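Local coordinates for 2-dehydropantoate 2-reductase (Geobacter metallireducens, PDB 3HN2), which probably catalyses the NADPH-dependent reduction of 2-dehydropantoate (ketopantoate) to (R)-pantoate, the second step of pantoate formation in pantothenate biosynthesis, at residues 33-38 with 130-135; 216-221 with 244-249; 227-230 with 235-238. All coordinates share one frame; numbering follows the deposited sequence.

How the interactions relate
The three contacts come in two groups, one in each half of a ketopantoate reductase. Interaction 1 joins two loop regions of the N-terminal, Rossmann-type part: the turn after strand 28-31 that leads into helix 36-41, and the connection from strand 121-129 to strand 137-140. Interactions 2 and 3 follow later in the chain, within the helical C-terminal part, and share helix 211-229. Interaction 3 is nested inside the loop that interaction 2 closes, so one hairpin-like excursion is fastened at its turn and again lower down, with centres about 16 Å apart. Interaction 1 lies about 33 Å and 39 Å, centre to centre, from interactions 2 and 3, in the other half of the protein.

Interaction 1: 33-38 with 130-135; sequences RRDYEA and SNRGEP
Pro135 and Asp35 face each other where two loops of the nucleotide-binding half meet, their CB atoms 3.8 Å apart. Pro135 buries the most surface in this contact, and it serves a second neighbour as well. The CB of Ala38 lies 4.0 Å from the CB of Pro135. The same methyl of Ala38 also comes to 3.3 Å from the carbonyl O of Pro135, so Ala38 of helix 36-41 packs against both the ring and the backbone carbonyl of the proline.

The carboxylate of Asp35 reaches farther. Its CG sits between the backbone N and the carbonyl carbon (chi1 39°), and OD2 passes close to the CA of Pro135 to form a salt bridge with Arg132, OD2 to NH2 being 3.5 Å. OD2 lies at the edge of the guanidinium, in its plane, while the carboxylate plane stands nearly perpendicular to it, 89° away. A single oxygen therefore faces a single nitrogen, without the paired, coplanar bonding of a bidentate bridge.

Arg132, bent at chi3, also touches Ala12 in the glycine-rich turn after the first strand, which resembles the GxGxxG signature of Rossmann folds, and its NH1 lies near that of Arg267. At such length and orientation, the attraction between Asp35 and Arg132 is likely to be chiefly electrostatic, offsetting part of this gathered positive charge while Pro135 packs against Ala38 and the CB of Asp35.

Interaction 2: 216-221 with 244-249; sequences LVRGIM and DMLEFT
Leu246 reaches from helix 244-249 toward helix 216-221 and divides its two methyls between neighbouring residues there. CD1 meets CG1 of Val217 at a loose 4.1 Å, while CD2 lies closer to Arg218, 3.5 Å from its NE and 3.8 Å from its CG. The tighter apolar meeting is one turn farther along: Met221, extended beyond CG (chi2 -165°), lays its terminal CE against CB of Met245 at 3.6 Å, the two side chains crossing at about a right angle. Met245 itself folds back at chi2 and chi3, which leads its sulfur away and leaves CB as the surface that Met221 touches.

The segments belong to the all-helical C-terminal domain of the reductase, related to that of 6-phosphogluconate dehydrogenase. The axes of these short segments pass 11.0 Å apart at 130°, a gap filled mainly by Leu246, Met221 and Arg218. On the buried side helix 179-200 closes in, with Phe193 against Val217 and Met221, and Trp189 against Met245. The other flank is the solvent side. There the exposed Arg218 runs extended from CG to NE, with CD2 of Leu246 at the edge of its guanidinium, near the plane, and Val242 against its side chain.

Interaction 3: 227-230 with 235-238; sequences GANA and TFIA
The side-chain amide of Asn229 holds the backbone of Ile237 at two points, and both bonds measure 2.7 Å: ND2 donates to Ile237 O, and Ile237 N donates to Asn229 OD1. The first is the straighter, with an N-H...O angle of 156°, and its donor lies in the plane of the acceptor carbonyl. The second bends to 131°, its N-H approaching OD1 with a modest tilt from the amide's own carbonyl plane. Together they close a ring of bonds that fixes the rotation of the amide.

Asn229 CG lies anti to its carbonyl carbon, which turns the amide toward segment 235-238. Phe236 crosses the asparagine obliquely, its CD1 3.6 Å from CG of Asn229, with ring and amide planes only 21° apart. Deeper in, CD1 of Ile237 meets CB of Ala228 at 3.7 Å, and Trp184 of helix 179-200 touches both residues.

A leucine in place of Asn229 would probably leave the N-H and carbonyl of Ile237 without these mates and the loop less firmly set against the helix. Because one amide answers both a donor and an acceptor of the same residue, the contact is likely to set both the position and the orientation of the peptide chain as it turns toward helix 241-249.

Interaction 1: 33-38 with 130-135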
# COMPACT_ATOMS: atom_id res chain seq x y z
N ARG A 33 32.37 4.86 -2.50
CA ARG A 33 33.32 3.83 -2.89
C ARG A 33 33.30 3.66 -4.41
O ARG A 33 34.20 4.12 -5.11
CB ARG A 33 32.99 2.51 -2.19
CG ARG A 33 34.07 1.44 -2.28
CD ARG A 33 33.47 0.06 -2.08
NE ARG A 33 34.41 -1.01 -2.38
CZ ARG A 33 34.64 -2.06 -1.60
NH1 ARG A 33 35.52 -2.98 -1.96
NH2 ARG A 33 33.98 -2.20 -0.46
N ARG A 34 32.25 3.00 -4.90
CA ARG A 34 32.08 2.70 -6.33
C ARG A 34 31.98 3.96 -7.20
O ARG A 34 32.57 4.02 -8.28
CB ARG A 34 30.86 1.78 -6.51
CG ARG A 34 30.24 1.78 -7.90
CD ARG A 34 29.63 0.43 -8.25
NE ARG A 34 30.65 -0.54 -8.64
CZ ARG A 34 31.14 -0.69 -9.88
NH1 ARG A 34 30.70 0.08 -10.87
NH2 ARG A 34 32.06 -1.60 -10.12
N ASP A 35 31.26 4.97 -6.71
CA ASP A 35 31.04 6.19 -7.48
C ASP A 35 31.44 7.46 -6.72
O ASP A 35 30.60 8.34 -6.49
CB ASP A 35 29.59 6.26 -7.98
CG ASP A 35 28.58 5.75 -6.96
OD1 ASP A 35 28.87 5.76 -5.74
OD2 ASP A 35 27.47 5.35 -7.38
N TYR A 36 32.71 7.55 -6.35
CA TYR A 36 33.26 8.77 -5.75
C TYR A 36 33.43 9.85 -6.81
O TYR A 36 33.03 10.99 -6.61
CB TYR A 36 34.60 8.48 -5.06
CG TYR A 36 35.35 9.71 -4.59
CD1 TYR A 36 36.44 10.20 -5.31
CD2 TYR A 36 34.98 10.38 -3.42
CE1 TYR A 36 37.14 11.33 -4.89
CE2 TYR A 36 35.68 11.51 -2.99
CZ TYR A 36 36.75 11.98 -3.73
OH TYR A 36 37.44 13.09 -3.30
N GLU A 37 34.01 9.45 -7.94
CA GLU A 37 34.37 10.36 -9.03
C GLU A 37 33.16 10.97 -9.75
O GLU A 37 33.25 12.10 -10.25
CB GLU A 37 35.29 9.65 -10.03
CG GLU A 37 34.88 8.21 -10.35
CD GLU A 37 36.07 7.30 -10.61
OE1 GLU A 37 36.94 7.66 -11.43
OE2 GLU A 37 36.14 6.21 -9.99
N ALA A 38 32.05 10.24 -9.79
CA ALA A 38 30.83 10.71 -10.43
C ALA A 38 30.11 11.78 -9.60
O ALA A 38 29.43 12.65 -10.15
CB ALA A 38 29.90 9.55 -10.71
N SER A 130 12.99 2.00 -3.13
CA SER A 130 14.06 2.70 -3.85
C SER A 130 15.01 1.77 -4.60
O SER A 130 15.76 1.02 -4.00
CB SER A 130 14.88 3.58 -2.88
OG SER A 130 15.53 2.80 -1.90
N ASN A 131 14.94 1.83 -5.93
CA ASN A 131 16.03 1.32 -6.76
C ASN A 131 16.96 2.48 -7.07
O ASN A 131 16.53 3.62 -7.18
CB ASN A 131 15.51 0.61 -8.02
CG ASN A 131 14.97 1.57 -9.09
OD1 ASN A 131 13.78 1.87 -9.11
ND2 ASN A 131 15.85 2.03 -9.97
N ARG A 132 18.26 2.20 -7.19
CA ARG A 132 19.23 3.25 -7.51
C ARG A 132 19.85 2.98 -8.87
O ARG A 132 19.37 2.12 -9.62
CB ARG A 132 20.31 3.31 -6.43
CG ARG A 132 21.07 2.00 -6.21
CD ARG A 132 22.07 2.10 -5.07
NE ARG A 132 23.32 2.75 -5.48
CZ ARG A 132 24.44 2.10 -5.78
NH1 ARG A 132 24.48 0.78 -5.74
NH2 ARG A 132 25.52 2.78 -6.14
N GLY A 133 20.90 3.73 -9.21
CA GLY A 133 21.88 3.23 -10.16
C GLY A 133 22.06 3.85 -11.52
O GLY A 133 21.83 3.20 -12.53
N GLU A 134 22.48 5.11 -11.54
CA GLU A 134 23.25 5.67 -12.64
C GLU A 134 24.27 6.55 -11.94
O GLU A 134 24.04 7.75 -11.79
CB GLU A 134 22.40 6.49 -13.62
CG GLU A 134 21.43 5.71 -14.52
CD GLU A 134 22.11 4.66 -15.40
OE1 GLU A 134 23.19 4.95 -15.97
OE2 GLU A 134 21.56 3.55 -15.53
N PRO A 135 25.41 5.95 -11.52
CA PRO A 135 26.36 6.42 -10.52
C PRO A 135 26.17 7.87 -10.05
O PRO A 135 26.64 8.81 -10.71
CB PRO A 135 27.70 6.20 -11.22
CG PRO A 135 27.44 4.93 -12.07
CD PRO A 135 25.93 4.72 -12.13

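Interaction 2: 216-221 with 244-249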
# COMPACT_ATOMS: atom_id res chain seq x y z
N LEU A 216 0.42 -19.73 1.78
CA LEU A 216 1.84 -19.91 2.02
C LEU A 216 2.42 -18.71 2.77
O LEU A 216 3.07 -18.88 3.80
CB LEU A 216 2.59 -20.08 0.71
CG LEU A 216 3.82 -20.99 0.58
CD1 LEU A 216 4.76 -20.33 -0.42
CD2 LEU A 216 4.55 -21.30 1.89
N VAL A 217 2.18 -17.51 2.24
CA VAL A 217 2.61 -16.26 2.84
C VAL A 217 2.10 -16.16 4.27
O VAL A 217 2.87 -15.85 5.17
CB VAL A 217 2.19 -15.04 1.98
CG1 VAL A 217 2.41 -13.73 2.72
CG2 VAL A 217 2.99 -15.01 0.71
N ARG A 218 0.82 -16.47 4.47
CA ARG A 218 0.23 -16.57 5.81
C ARG A 218 1.04 -17.45 6.75
O ARG A 218 1.33 -17.05 7.87
CB ARG A 218 -1.20 -17.10 5.74
CG ARG A 218 -2.25 -16.07 5.39
CD ARG A 218 -3.59 -16.74 5.17
NE ARG A 218 -4.44 -15.97 4.26
CZ ARG A 218 -5.27 -16.51 3.37
NH1 ARG A 218 -6.00 -15.73 2.60
NH2 ARG A 218 -5.36 -17.83 3.25
N GLY A 219 1.41 -18.64 6.27
CA GLY A 219 2.14 -19.63 7.06
C GLY A 219 3.55 -19.18 7.40
O GLY A 219 3.99 -19.32 8.55
N ILE A 220 4.24 -18.64 6.40
CA ILE A 220 5.57 -18.07 6.58
C ILE A 220 5.51 -16.97 7.65
O ILE A 220 6.31 -16.96 8.59
CB ILE A 220 6.15 -17.51 5.26
CG1 ILE A 220 6.49 -18.66 4.31
CG2 ILE A 220 7.40 -16.67 5.51
CD1 ILE A 220 6.62 -18.23 2.85
N MET A 221 4.53 -16.08 7.48
CA MET A 221 4.28 -14.98 8.41
C MET A 221 4.02 -15.41 9.85
O MET A 221 4.61 -14.85 10.78
CB MET A 221 3.13 -14.14 7.92
CG MET A 221 3.53 -13.19 6.83
SD MET A 221 2.29 -11.92 6.59
CE MET A 221 3.15 -10.99 5.35
N ASP A 244 -2.99 -7.81 8.10
CA ASP A 244 -2.59 -6.43 7.91
C ASP A 244 -1.39 -6.24 6.97
O ASP A 244 -1.26 -5.17 6.40
CB ASP A 244 -2.34 -5.75 9.27
CG ASP A 244 -3.61 -5.67 10.13
OD1 ASP A 244 -4.71 -5.50 9.57
OD2 ASP A 244 -3.50 -5.77 11.37
N MET A 245 -0.52 -7.24 6.80
CA MET A 245 0.58 -7.10 5.84
C MET A 245 0.14 -7.75 4.51
O MET A 245 0.70 -7.47 3.44
CB MET A 245 1.89 -7.75 6.34
CG MET A 245 2.48 -7.20 7.67
SD MET A 245 2.46 -5.40 7.79
CE MET A 245 3.92 -4.96 6.86
N LEU A 246 -0.86 -8.62 4.59
CA LEU A 246 -1.47 -9.21 3.42
C LEU A 246 -2.17 -8.11 2.62
O LEU A 246 -1.99 -8.00 1.41
CB LEU A 246 -2.46 -10.30 3.86
CG LEU A 246 -2.66 -11.62 3.11
CD1 LEU A 246 -1.38 -12.19 2.52
CD2 LEU A 246 -3.29 -12.64 4.05
N GLU A 247 -2.94 -7.28 3.33
CA GLU A 247 -3.68 -6.17 2.71
C GLU A 247 -2.78 -4.98 2.37
O GLU A 247 -3.04 -4.28 1.40
CB GLU A 247 -4.82 -5.71 3.62
CG GLU A 247 -6.00 -6.68 3.73
CD GLU A 247 -7.07 -6.21 4.71
OE1 GLU A 247 -7.97 -7.01 5.04
OE2 GLU A 247 -7.01 -5.04 5.16
N PHE A 248 -1.74 -4.76 3.17
CA PHE A 248 -0.78 -3.66 2.97
C PHE A 248 0.00 -3.83 1.68
O PHE A 248 0.14 -2.88 0.91
CB PHE A 248 0.17 -3.57 4.18
CG PHE A 248 1.34 -2.64 3.99
CD1 PHE A 248 1.19 -1.26 4.13
CD2 PHE A 248 2.61 -3.15 3.71
CE1 PHE A 248 2.27 -0.41 3.97
CE2 PHE A 248 3.69 -2.30 3.54
CZ PHE A 248 3.53 -0.93 3.68
N THR A 249 0.49 -5.05 1.44
CA THR A 249 1.30 -5.37 0.26
C THR A 249 0.44 -5.36 -1.01
O THR A 249 0.96 -5.19 -2.11
CB THR A 249 2.04 -6.73 0.43
OG1 THR A 249 2.32 -6.96 1.81
CG2 THR A 249 3.36 -6.76 -0.31

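Interaction 3: 227-230 with 235-238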
# COMPACT_ATOMS: atom_id res chain seq x y z
N GLY A 227 8.41 -16.94 16.20
CA GLY A 227 9.81 -16.72 16.52
C GLY A 227 10.03 -15.38 17.17
O GLY A 227 11.02 -15.19 17.89
N ALA A 228 9.12 -14.44 16.93
CA ALA A 228 9.19 -13.11 17.53
C ALA A 228 8.67 -13.12 18.96
O ALA A 228 9.28 -12.52 19.84
CB ALA A 228 8.41 -12.12 16.70
N ASN A 229 7.55 -13.79 19.18
CA ASN A 229 6.86 -13.75 20.46
C ASN A 229 7.58 -14.45 21.61
O ASN A 229 7.35 -14.14 22.77
CB ASN A 229 5.43 -14.28 20.32
CG ASN A 229 4.52 -13.28 19.64
OD1 ASN A 229 4.72 -12.06 19.77
ND2 ASN A 229 3.52 -13.78 18.92
N ALA A 230 8.47 -15.38 21.27
CA ALA A 230 9.28 -16.04 22.27
C ALA A 230 10.70 -15.46 22.34
O ALA A 230 11.66 -16.19 22.60
CB ALA A 230 9.31 -17.54 22.01
N THR A 235 5.86 -6.44 24.49
CA THR A 235 4.47 -6.64 24.09
C THR A 235 4.35 -7.62 22.91
O THR A 235 5.07 -7.50 21.91
CB THR A 235 3.74 -5.28 23.82
OG1 THR A 235 2.48 -5.53 23.18
CG2 THR A 235 4.58 -4.35 22.95
N PHE A 236 3.45 -8.59 23.05
CA PHE A 236 3.29 -9.69 22.09
C PHE A 236 2.74 -9.24 20.75
O PHE A 236 1.75 -8.50 20.69
CB PHE A 236 2.38 -10.78 22.67
CG PHE A 236 3.12 -11.87 23.39
CD1 PHE A 236 3.06 -13.18 22.94
CD2 PHE A 236 3.87 -11.59 24.53
CE1 PHE A 236 3.74 -14.20 23.60
CE2 PHE A 236 4.56 -12.60 25.20
CZ PHE A 236 4.50 -13.91 24.73
N ILE A 237 3.39 -9.67 19.67
CA ILE A 237 2.86 -9.47 18.32
C ILE A 237 1.75 -10.48 18.12
O ILE A 237 1.97 -11.70 18.21
CB ILE A 237 3.94 -9.65 17.22
CG1 ILE A 237 5.15 -8.75 17.50
CG2 ILE A 237 3.35 -9.35 15.84
CD1 ILE A 237 6.34 -9.02 16.61
N ALA A 238 0.55 -9.97 17.89
CA ALA A 238 -0.60 -10.82 17.62
C ALA A 238 -0.55 -11.22 16.17
O ALA A 238 -0.02 -10.48 15.35
CB ALA A 238 -1.88 -10.05 17.90